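Local structure of ketosynthase (6KXD) at residues B[123-131]-B[207-215]; B[200-208]-B[327-335]. The protein forms one subunit of the ishigamide ketosynthase/chain length factor of a highly reducing type II polyketide synthase, probably helping to build the polyketide chain on an acyl carrier protein. All coordinates share one frame; numbering follows the deposited sequence.

Contact 1 (B[123-131]-B[207-215]); sequences GSLENVTDF and EFSAAHAWF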
loop_
_atom_site.group_PDB
_atom_site.type_symbol
_atom_site.label_atom_id
_atom_site.label_comp_id
_atom_site.label_asym_id
_atom_site.label_seq_id
_atom_site.Cartn_x
_atom_site.Cartn_y
_atom_site.Cartn_z
ATOM N N GLY B 123 2.267 -5.924 7.362
ATOM C CA GLY B 123 3.704 -5.851 7.629
ATOM C C GLY B 123 4.155 -6.808 8.734
ATOM O O GLY B 123 3.613 -7.904 8.955
ATOM N N SER B 124 5.238 -6.417 9.424
ATOM C CA SER B 124 5.754 -7.224 10.494
ATOM C C SER B 124 4.984 -6.841 11.752
ATOM O O SER B 124 5.256 -5.816 12.373
ATOM C CB SER B 124 7.218 -7.035 10.745
ATOM O OG SER B 124 7.594 -7.829 11.861
ATOM N N LEU B 125 3.972 -7.626 12.088
ATOM C CA LEU B 125 3.317 -7.377 13.365
ATOM C C LEU B 125 4.268 -7.716 14.515
ATOM O O LEU B 125 4.086 -7.200 15.592
ATOM C CB LEU B 125 2.051 -8.205 13.464
ATOM C CG LEU B 125 0.974 -7.721 12.520
ATOM C CD1 LEU B 125 -0.069 -8.825 12.264
ATOM C CD2 LEU B 125 0.361 -6.440 13.047
ATOM N N GLU B 126 5.257 -8.573 14.280
ATOM C CA GLU B 126 6.259 -8.837 15.305
ATOM C C GLU B 126 7.017 -7.538 15.632
ATOM O O GLU B 126 7.233 -7.205 16.815
ATOM C CB GLU B 126 7.241 -9.915 14.886
ATOM C CG GLU B 126 8.317 -10.179 15.939
ATOM C CD GLU B 126 9.241 -11.328 15.604
ATOM O OE1 GLU B 126 9.363 -11.669 14.419
ATOM O OE2 GLU B 126 9.841 -11.872 16.534
ATOM N N ASN B 127 7.406 -6.782 14.602
ATOM C CA ASN B 127 8.163 -5.576 14.801
ATOM C C ASN B 127 7.329 -4.558 15.602
ATOM O O ASN B 127 7.805 -3.984 16.620
ATOM C CB ASN B 127 8.651 -5.006 13.468
ATOM C CG ASN B 127 9.428 -3.735 13.627
ATOM O OD1 ASN B 127 8.847 -2.725 13.961
ATOM N ND2 ASN B 127 10.725 -3.784 13.366
ATOM N N VAL B 128 6.086 -4.334 15.166
ATOM C CA VAL B 128 5.311 -3.249 15.657
ATOM C C VAL B 128 4.878 -3.568 17.098
ATOM O O VAL B 128 4.829 -2.655 17.911
ATOM C CB VAL B 128 4.115 -2.933 14.755
ATOM C CG1 VAL B 128 3.105 -4.056 14.759
ATOM C CG2 VAL B 128 3.457 -1.625 15.165
ATOM N N THR B 129 4.564 -4.822 17.363
ATOM C CA THR B 129 4.106 -5.250 18.683
ATOM C C THR B 129 5.280 -5.294 19.662
ATOM O O THR B 129 5.127 -4.991 20.812
ATOM C CB THR B 129 3.392 -6.605 18.708
ATOM O OG1 THR B 129 4.200 -7.689 18.258
ATOM C CG2 THR B 129 2.087 -6.547 17.943
ATOM N N ASP B 130 6.464 -5.658 19.178
ATOM C CA ASP B 130 7.659 -5.589 20.028
ATOM C C ASP B 130 7.935 -4.127 20.386
ATOM O O ASP B 130 8.217 -3.831 21.538
ATOM C CB ASP B 130 8.872 -6.266 19.394
ATOM C CG ASP B 130 8.862 -7.779 19.407
ATOM O OD1 ASP B 130 7.973 -8.400 20.050
ATOM O OD2 ASP B 130 9.749 -8.337 18.730
ATOM N N PHE B 131 7.857 -3.223 19.402
ATOM C CA PHE B 131 8.068 -1.820 19.569
ATOM C C PHE B 131 7.078 -1.306 20.617
ATOM O O PHE B 131 7.428 -0.613 21.579
ATOM C CB PHE B 131 7.904 -1.091 18.244
ATOM C CG PHE B 131 7.940 0.412 18.278
ATOM C CD1 PHE B 131 6.836 1.168 18.629
ATOM C CD2 PHE B 131 9.091 1.086 17.902
ATOM C CE1 PHE B 131 6.889 2.552 18.628
ATOM C CE2 PHE B 131 9.125 2.471 17.863
ATOM C CZ PHE B 131 8.037 3.206 18.236
ATOM N N GLU B 207 5.000 -13.060 7.280
ATOM C CA GLU B 207 5.850 -13.722 8.227
ATOM C C GLU B 207 4.970 -14.436 9.259
ATOM O O GLU B 207 3.865 -14.017 9.557
ATOM C CB GLU B 207 6.778 -12.739 8.934
ATOM C CG GLU B 207 6.032 -11.862 9.923
ATOM C CD GLU B 207 6.848 -10.821 10.665
ATOM O OE1 GLU B 207 8.055 -10.635 10.324
ATOM O OE2 GLU B 207 6.259 -10.149 11.515
ATOM N N PHE B 208 5.495 -15.528 9.790
ATOM C CA PHE B 208 4.930 -16.110 10.986
ATOM C C PHE B 208 5.492 -15.344 12.203
ATOM O O PHE B 208 6.669 -15.029 12.269
ATOM C CB PHE B 208 5.205 -17.611 11.091
ATOM C CG PHE B 208 4.467 -18.169 12.281
ATOM C CD1 PHE B 208 3.141 -18.550 12.172
ATOM C CD2 PHE B 208 5.044 -18.144 13.539
ATOM C CE1 PHE B 208 2.439 -18.973 13.292
ATOM C CE2 PHE B 208 4.331 -18.547 14.660
ATOM C CZ PHE B 208 3.041 -18.982 14.524
ATOM N N SER B 209 4.612 -14.951 13.120
ATOM C CA SER B 209 5.013 -14.285 14.355
ATOM C C SER B 209 3.981 -14.629 15.410
ATOM O O SER B 209 2.823 -14.856 15.078
ATOM C CB SER B 209 5.134 -12.785 14.258
ATOM O OG SER B 209 3.875 -12.151 14.065
ATOM N N ALA B 210 4.434 -14.703 16.664
ATOM C CA ALA B 210 3.492 -14.903 17.784
ATOM C C ALA B 210 2.422 -13.800 17.759
ATOM O O ALA B 210 1.224 -14.051 18.005
ATOM C CB ALA B 210 4.246 -14.933 19.108
ATOM N N ALA B 211 2.790 -12.581 17.367
ATOM C CA ALA B 211 1.809 -11.517 17.348
ATOM C C ALA B 211 0.686 -11.817 16.346
ATOM O O ALA B 211 -0.549 -11.811 16.676
ATOM C CB ALA B 211 2.476 -10.197 17.099
ATOM N N HIS B 212 1.103 -12.080 15.112
ATOM C CA HIS B 212 0.203 -12.504 14.037
ATOM C C HIS B 212 -0.686 -13.663 14.488
ATOM O O HIS B 212 -1.902 -13.608 14.307
ATOM C CB HIS B 212 1.018 -12.884 12.807
ATOM C CG HIS B 212 0.166 -13.223 11.641
ATOM N ND1 HIS B 212 0.239 -14.439 11.025
ATOM C CD2 HIS B 212 -0.817 -12.532 11.045
ATOM C CE1 HIS B 212 -0.648 -14.467 10.053
ATOM N NE2 HIS B 212 -1.313 -13.317 10.052
ATOM N N ALA B 213 -0.071 -14.717 15.033
ATOM C CA ALA B 213 -0.813 -15.894 15.429
ATOM C C ALA B 213 -1.874 -15.509 16.468
ATOM O O ALA B 213 -3.022 -15.892 16.338
ATOM C CB ALA B 213 0.093 -16.973 15.953
ATOM N N TRP B 214 -1.482 -14.739 17.482
ATOM C CA TRP B 214 -2.446 -14.316 18.534
ATOM C C TRP B 214 -3.510 -13.385 17.957
ATOM O O TRP B 214 -4.690 -13.511 18.286
ATOM C CB TRP B 214 -1.670 -13.688 19.703
ATOM C CG TRP B 214 -1.085 -14.737 20.580
ATOM C CD1 TRP B 214 0.222 -15.087 20.717
ATOM C CD2 TRP B 214 -1.833 -15.626 21.431
ATOM N NE1 TRP B 214 0.336 -16.128 21.596
ATOM C CE2 TRP B 214 -0.901 -16.477 22.052
ATOM C CE3 TRP B 214 -3.200 -15.784 21.707
ATOM C CZ2 TRP B 214 -1.291 -17.471 22.953
ATOM C CZ3 TRP B 214 -3.583 -16.762 22.603
ATOM C CH2 TRP B 214 -2.642 -17.603 23.192
ATOM N N PHE B 215 -3.128 -12.471 17.060
ATOM C CA PHE B 215 -4.119 -11.556 16.537
ATOM C C PHE B 215 -5.132 -12.305 15.681
ATOM O O PHE B 215 -6.328 -11.989 15.719
ATOM C CB PHE B 215 -3.488 -10.430 15.731
ATOM C CG PHE B 215 -2.830 -9.361 16.560
ATOM C CD1 PHE B 215 -3.036 -9.274 17.925
ATOM C CD2 PHE B 215 -1.995 -8.429 15.964
ATOM C CE1 PHE B 215 -2.424 -8.280 18.676
ATOM C CE2 PHE B 215 -1.391 -7.436 16.720
ATOM C CZ PHE B 215 -1.630 -7.351 18.070
HETATM O O HOH W 1 3.700 -10.359 7.744
HETATM O O HOH W 2 3.734 -10.735 11.852
HETATM O O HOH W 3 9.765 -10.294 12.356
#
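Ser124 OG donates a 2.7 Å hydrogen bond to Glu207 OE2, meeting it on the syn side, 18° out of the carboxylate plane. Ser124 OG also accepts from Asn127 N at 2.9 Å, the capping bond of helix 125-137. With OG anti to its own backbone N (chi1 177°), Ser124 can serve cap and carboxylate together, a double role suited to a short hydroxyl side chain. Glu207 OE2 also takes a weak bond from Glu126 N and a hydrogen bond donated by water 2, which is in turn hydrogen-bonded to Ser209 OG. The glutamate thus sits at the start of the helix, where the N-terminal end would probably stabilise its negative charge. Its other oxygen, OE1, is held by Leu87 N and by water 3, which also donates to Glu126 OE1 and so bridges two like-charged groups.

Beyond this polar end, Ala211 is small enough to let the helices approach: its CB lies 3.3 Å from Thr129 OG1 and 3.7 Å from Leu125 O. Thr129 OG1 is turned back to donate to Leu125 O at 2.7 Å, and its CG2 packs 3.8 Å from Phe215 CE2. Leu125 splits its branches, CD1 reaching the edge of the His212 ring and CD2 the edge of the Phe215 ring. Ser209 caps its own helix by accepting from His212 N. The axes of segments 125-131 and 210-215 run at 93° and approach to 8.6 Å, beside the neighbouring ketosynthase subunit, whose Ile143 packs on Phe215: helix packing at the dimer interface of a thiolase-fold synthase.

Contact 2 (B[200-208]-B[327-335]); sequences YLVGSAEEF and DTGAASASF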
loop_
_atom_site.group_PDB
_atom_site.type_symbol
_atom_site.label_atom_id
_atom_site.label_comp_id
_atom_site.label_asym_id
_atom_site.label_seq_id
_atom_site.Cartn_x
_atom_site.Cartn_y
_atom_site.Cartn_z
ATOM N N TYR B 200 8.714 -6.190 -13.784
ATOM C CA TYR B 200 8.221 -6.050 -12.432
ATOM C C TYR B 200 8.532 -7.294 -11.650
ATOM O O TYR B 200 8.361 -8.408 -12.144
ATOM C CB TYR B 200 6.706 -5.853 -12.364
ATOM C CG TYR B 200 6.305 -4.518 -11.826
ATOM C CD1 TYR B 200 6.334 -4.235 -10.451
ATOM C CD2 TYR B 200 5.917 -3.521 -12.688
ATOM C CE1 TYR B 200 5.972 -2.982 -9.979
ATOM C CE2 TYR B 200 5.542 -2.271 -12.231
ATOM C CZ TYR B 200 5.558 -2.006 -10.871
ATOM O OH TYR B 200 5.208 -0.745 -10.510
ATOM N N LEU B 201 8.995 -7.077 -10.418
ATOM C CA LEU B 201 9.042 -8.069 -9.378
ATOM C C LEU B 201 7.744 -7.906 -8.611
ATOM O O LEU B 201 7.492 -6.833 -8.132
ATOM C CB LEU B 201 10.170 -7.798 -8.400
ATOM C CG LEU B 201 11.566 -8.283 -8.703
ATOM C CD1 LEU B 201 12.259 -7.286 -9.572
ATOM C CD2 LEU B 201 12.336 -8.461 -7.394
ATOM N N VAL B 202 6.905 -8.933 -8.621
ATOM C CA VAL B 202 5.559 -8.810 -8.087
ATOM C C VAL B 202 5.418 -9.958 -7.117
ATOM O O VAL B 202 5.695 -11.132 -7.479
ATOM C CB VAL B 202 4.463 -9.004 -9.145
ATOM C CG1 VAL B 202 3.057 -8.854 -8.541
ATOM C CG2 VAL B 202 4.643 -8.079 -10.317
ATOM N N GLY B 203 4.836 -9.692 -5.950
ATOM C CA GLY B 203 4.563 -10.847 -5.149
ATOM C C GLY B 203 3.978 -10.436 -3.842
ATOM O O GLY B 203 3.489 -9.302 -3.736
ATOM N N SER B 204 4.018 -11.351 -2.887
ATOM C CA SER B 204 3.426 -11.003 -1.627
ATOM C C SER B 204 4.079 -11.851 -0.562
ATOM O O SER B 204 4.707 -12.883 -0.884
ATOM C CB SER B 204 1.924 -11.141 -1.765
ATOM O OG SER B 204 1.538 -12.493 -1.992
ATOM N N ALA B 205 3.917 -11.460 0.727
ATOM C CA ALA B 205 4.698 -12.095 1.767
ATOM C C ALA B 205 3.983 -11.986 3.102
ATOM O O ALA B 205 3.384 -10.961 3.360
ATOM C CB ALA B 205 6.055 -11.465 1.868
ATOM N N GLU B 206 4.177 -13.009 3.935
ATOM C CA GLU B 206 3.645 -12.979 5.269
ATOM C C GLU B 206 4.611 -13.701 6.187
ATOM O O GLU B 206 5.045 -14.782 5.882
ATOM C CB GLU B 206 2.319 -13.736 5.278
ATOM C CG GLU B 206 1.517 -13.612 6.568
ATOM C CD GLU B 206 0.704 -12.336 6.738
ATOM O OE1 GLU B 206 0.074 -11.872 5.758
ATOM O OE2 GLU B 206 0.763 -11.752 7.844
ATOM N N GLU B 207 5.000 -13.060 7.280
ATOM C CA GLU B 207 5.850 -13.722 8.227
ATOM C C GLU B 207 4.970 -14.436 9.259
ATOM O O GLU B 207 3.865 -14.017 9.557
ATOM C CB GLU B 207 6.778 -12.739 8.934
ATOM C CG GLU B 207 6.032 -11.862 9.923
ATOM C CD GLU B 207 6.848 -10.821 10.665
ATOM O OE1 GLU B 207 8.055 -10.635 10.324
ATOM O OE2 GLU B 207 6.259 -10.149 11.515
ATOM N N PHE B 208 5.495 -15.528 9.790
ATOM C CA PHE B 208 4.930 -16.110 10.986
ATOM C C PHE B 208 5.492 -15.344 12.203
ATOM O O PHE B 208 6.669 -15.029 12.269
ATOM C CB PHE B 208 5.205 -17.611 11.091
ATOM C CG PHE B 208 4.467 -18.169 12.281
ATOM C CD1 PHE B 208 3.141 -18.550 12.172
ATOM C CD2 PHE B 208 5.044 -18.144 13.539
ATOM C CE1 PHE B 208 2.439 -18.973 13.292
ATOM C CE2 PHE B 208 4.331 -18.547 14.660
ATOM C CZ PHE B 208 3.041 -18.982 14.524
ATOM N N ASP B 327 -2.844 -21.213 6.458
ATOM C CA ASP B 327 -3.312 -19.936 6.028
ATOM C C ASP B 327 -2.074 -19.059 5.906
ATOM O O ASP B 327 -1.513 -18.699 6.941
ATOM C CB ASP B 327 -4.333 -19.327 6.995
ATOM C CG ASP B 327 -4.885 -17.981 6.549
ATOM O OD1 ASP B 327 -4.506 -17.512 5.453
ATOM O OD2 ASP B 327 -5.697 -17.412 7.274
ATOM N N THR B 328 -1.604 -18.835 4.668
ATOM C CA THR B 328 -0.350 -18.093 4.484
ATOM C C THR B 328 -0.616 -16.598 4.334
ATOM O O THR B 328 0.296 -15.815 4.014
ATOM C CB THR B 328 0.434 -18.633 3.284
ATOM O OG1 THR B 328 -0.370 -18.513 2.095
ATOM C CG2 THR B 328 0.835 -20.068 3.508
ATOM N N GLY B 329 -1.839 -16.145 4.614
ATOM C CA GLY B 329 -2.039 -14.720 4.725
ATOM C C GLY B 329 -1.750 -14.048 3.395
ATOM O O GLY B 329 -2.223 -14.498 2.343
ATOM N N ALA B 330 -0.960 -12.968 3.426
ATOM C CA ALA B 330 -0.680 -12.192 2.237
ATOM C C ALA B 330 0.040 -13.035 1.182
ATOM O O ALA B 330 0.019 -12.649 0.007
ATOM C CB ALA B 330 0.108 -10.942 2.557
ATOM N N ALA B 331 0.763 -14.071 1.607
ATOM C CA ALA B 331 1.503 -14.866 0.664
ATOM C C ALA B 331 0.525 -15.665 -0.208
ATOM O O ALA B 331 0.899 -16.095 -1.285
ATOM C CB ALA B 331 2.494 -15.773 1.351
ATOM N N SER B 332 -0.699 -15.863 0.298
ATOM C CA SER B 332 -1.635 -16.783 -0.328
ATOM C C SER B 332 -1.633 -16.706 -1.859
ATOM O O SER B 332 -1.401 -17.724 -2.457
ATOM C CB SER B 332 -3.019 -16.634 0.241
ATOM O OG SER B 332 -3.800 -17.655 -0.313
ATOM N N ALA B 333 -2.005 -15.570 -2.479
ATOM C CA ALA B 333 -2.285 -15.591 -3.915
ATOM C C ALA B 333 -0.998 -15.843 -4.688
ATOM O O ALA B 333 -1.037 -16.409 -5.740
ATOM C CB ALA B 333 -2.976 -14.338 -4.407
ATOM N N SER B 334 0.143 -15.402 -4.135
ATOM C CA SER B 334 1.399 -15.647 -4.798
ATOM C C SER B 334 1.735 -17.144 -4.760
ATOM O O SER B 334 2.212 -17.709 -5.743
ATOM C CB SER B 334 2.488 -14.779 -4.176
ATOM O OG SER B 334 2.188 -13.433 -4.381
ATOM N N PHE B 335 1.494 -17.789 -3.626
ATOM C CA PHE B 335 1.685 -19.225 -3.509
ATOM C C PHE B 335 0.718 -19.930 -4.452
ATOM O O PHE B 335 1.114 -20.874 -5.113
ATOM C CB PHE B 335 1.511 -19.712 -2.095
ATOM C CG PHE B 335 2.633 -19.378 -1.162
ATOM C CD1 PHE B 335 3.837 -18.892 -1.646
ATOM C CD2 PHE B 335 2.496 -19.590 0.180
ATOM C CE1 PHE B 335 4.876 -18.604 -0.780
ATOM C CE2 PHE B 335 3.530 -19.289 1.048
ATOM C CZ PHE B 335 4.725 -18.842 0.553
#
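Ser204 OG is gripped from two directions: it accepts a hydrogen bond from Ser334 OG at 2.6 Å and donates one to Ala330 O at 2.5 Å. The donor meets that carbonyl at a C=O...O angle of 140°, tilted 25° from its plane. Ser204 places OG between its backbone N and carbonyl carbon (chi1 65°), turned toward segment 327-335, and the chain of hydrogen bonds from hydroxyl to hydroxyl to carbonyl links three polar groups in a buried setting. Serine suits both hydroxyl positions because it can donate and accept from a very short side chain. Beside it, Ala205 CA and Ala331 CA are 4.4 Å apart.

The partners come from the two halves of a thiolase fold: strand 199-206 belongs to the N-terminal half, paired with strands 114-119 and 229-240, while helix 332-344 lies in the C-terminal half. The Gly-Ala-Ala-Ser sequence from Gly329 to Ser332 resembles the Gly-Ala-Ala-Gly that comes shortly after a catalytic histidine in many ketosynthases, though nothing here assigns such a role to this turn.

Two residues along the strand, Glu206 bends at chi2 and carries its carboxylate back over the turn. Glu206 OE1 accepts an almost straight bond from Ala330 N, 2.8 Å long, through the anti lone pair, and is also hydrogen-bonded to Thr121 OG1. Gly329, with positive phi and no side chain, lets Glu206 OE1 come within 3.7 Å of Gly329 CA. Just before it, Asp327 OD1 accepts from Gly329 N to form an Asx turn, and Asp327 OD2 makes a salt bridge with Arg178. Ala330 CB packs 3.4 Å from Ala205 O and also touches Glu206 OE1, a small side chain in a close backbone approach.

How the contacts relate
Contacts 1 and 2 lie end to end along one piece of chain: strand 199-206 supplies one side of contact 2, then runs through Glu207 and Phe208, which both contacts share, into helix 210-219 of contact 1. Their centres are 16 Å apart. The centre of contact 2 lies about 2 Å, and that of contact 1 about 18 Å, from the centre of the chain, contact 1 being beside the partner subunit. They meet where His212 NE2 packs 3.4 Å from Glu206 OE2. Successive glutamates divide the work: Glu206 turns to 327-335 and Glu207 to 123-131. One strand end thus connects the join between the fold's two halves with the helices at the dimer interface.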